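Local coordinates for translation initiation factor eIF2B, subunit delta (Archaeoglobus fulgidus, PDB 1T5O), which belongs to the eIF2B alpha/beta/delta family and probably interconverts methylthioribose-1-phosphate and methylthioribulose-1-phosphate in methionine biosynthesis, at the interface of chains A and B. Sequence-based numbering; all coordinates share one arbitrary frame. Chains: chain A/B, Translation initiation factor eIF2B, subunit delta.

The interface of chains A and B. Residues chain A 153, 214, 245-246, 249; chain B 215.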
ATOM      1  N   TYR A 153       9.301  -8.780  -1.586  1.00 16.31           N
ATOM      2  CA  TYR A 153       8.765  -7.690  -0.779  1.00 16.87           C
ATOM      3  C   TYR A 153       9.927  -6.916  -0.183  1.00 17.75           C
ATOM      4  O   TYR A 153      10.978  -7.491   0.107  1.00 19.09           O
ATOM      5  CB  TYR A 153       7.892  -8.250   0.348  1.00 16.00           C
ATOM      6  CG  TYR A 153       6.819  -7.296   0.780  1.00 17.74           C
ATOM      7  CD1 TYR A 153       5.695  -7.096  -0.019  1.00 17.58           C
ATOM      8  CD2 TYR A 153       6.922  -6.591   1.981  1.00 17.69           C
ATOM      9  CE1 TYR A 153       4.689  -6.225   0.372  1.00 16.92           C
ATOM     10  CE2 TYR A 153       5.931  -5.714   2.376  1.00 19.08           C
ATOM     11  CZ  TYR A 153       4.810  -5.542   1.565  1.00 17.76           C
ATOM     12  OH  TYR A 153       3.786  -4.720   1.953  1.00 19.87           O
ATOM     13  N   ASP A 214       1.319  -3.146  -2.913  1.00 17.90           N
ATOM     14  CA  ASP A 214       1.326  -4.287  -1.977  1.00 18.40           C
ATOM     15  C   ASP A 214      -0.006  -5.030  -1.981  1.00 17.91           C
ATOM     16  O   ASP A 214      -0.055  -6.268  -1.899  1.00 18.48           O
ATOM     17  CB  ASP A 214       1.627  -3.805  -0.534  1.00 17.10           C
ATOM     18  CG  ASP A 214       2.862  -2.946  -0.469  1.00 15.97           C
ATOM     19  OD1 ASP A 214       3.821  -3.276  -1.187  1.00 16.81           O
ATOM     20  OD2 ASP A 214       2.878  -1.957   0.298  1.00 17.85           O
ATOM     21  N   ILE A 245       6.908  -4.615   7.658  1.00 19.50           N
ATOM     22  CA  ILE A 245       5.441  -4.791   7.704  1.00 21.52           C
ATOM     23  C   ILE A 245       4.867  -5.072   6.329  1.00 20.80           C
ATOM     24  O   ILE A 245       5.224  -4.429   5.343  1.00 18.95           O
ATOM     25  CB  ILE A 245       4.590  -3.560   8.171  1.00 24.40           C
ATOM     26  CG1 ILE A 245       5.498  -2.413   8.505  1.00 28.61           C
ATOM     27  CG2 ILE A 245       3.512  -3.983   9.218  1.00 25.19           C
ATOM     28  CD1 ILE A 245       5.812  -1.652   7.303  1.00 25.50           C
ATOM     29  N   GLY A 246       3.934  -6.014   6.289  1.00 20.40           N
ATOM     30  CA  GLY A 246       3.290  -6.349   5.033  1.00 19.03           C
ATOM     31  C   GLY A 246       3.661  -7.754   4.634  1.00 18.48           C
ATOM     32  O   GLY A 246       2.899  -8.445   3.958  1.00 18.46           O
ATOM     33  N   THR A 249       1.117 -10.332   5.559  1.00 15.18           N
ATOM     34  CA  THR A 249      -0.028 -10.306   4.648  1.00 16.28           C
ATOM     35  C   THR A 249       0.284 -11.109   3.403  1.00 15.62           C
ATOM     36  O   THR A 249      -0.518 -11.909   2.974  1.00 14.57           O
ATOM     37  CB  THR A 249      -0.383  -8.861   4.212  1.00 16.23           C
ATOM     38  OG1 THR A 249      -0.726  -8.111   5.374  1.00 16.94           O
ATOM     39  CG2 THR A 249      -1.607  -8.848   3.251  1.00 13.67           C
TER
ATOM     40  N   SER B 215      -1.017  -2.936   3.470  1.00 16.76           N
ATOM     41  CA  SER B 215      -0.316  -4.144   3.875  1.00 17.27           C
ATOM     42  C   SER B 215      -0.470  -4.479   5.352  1.00 17.87           C
ATOM     43  O   SER B 215      -0.217  -5.620   5.774  1.00 19.17           O
ATOM     44  CB  SER B 215       1.168  -4.007   3.538  1.00 17.06           C
ATOM     45  OG  SER B 215       1.737  -2.972   4.322  1.00 21.44           O
TER
HETATM   46  O   HOH W   1       4.305  -2.708   3.484  1.00 17.95           O
HETATM   47  O   HOH W   2       0.833  -1.119   1.858  1.00 18.80           O
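The short 3-10 helix 214-216 of chain B puts B:Ser215 against chain A, where it meets the start of helix 247-256 at A:Thr249, the loop before it at A:Ile245 and A:Gly246, the loop after strand 149-152 at A:Tyr153, and the matching 3-10 helix at A:Asp214. B:Ser215 buries 64 Å², against 9 Å² or less for each partner, its tip enclosed by several chain A groups. A direct hydrogen bond runs from the A:Thr249 hydroxyl OG1 to the backbone carbonyl O of B:Ser215, 2.6 Å. OG1 lies beside its own backbone N, anti to its carbonyl carbon (chi1 -61°), which presents the hydroxyl to that carbonyl; it meets the O at 143° to the C=O, tilted 28° out of the carbonyl plane. An alanine in place of A:Thr249 would probably leave the B:Ser215 carbonyl without this donor and weaken the hold on the 3-10 turn. Next to this, the B:Ser215 CB methylene packs against A:Gly246 CA (3.5 Å), where the partner carries no side chain. The serine OG meets water 1 at 2.7 Å. That water also bonds the A:Tyr153 phenol OH (2.6 Å) and the A:Ile245 carbonyl O (2.7 Å), tying two chain A loops to one hydroxyl. The two-fold interface repeats this patch with chains exchanged, though the dimer may not be the functional form. A second water bonds A:Asp214 carboxylate OD2 at 2.7 Å and the backbone N of B:Ser215 at 3.1 Å.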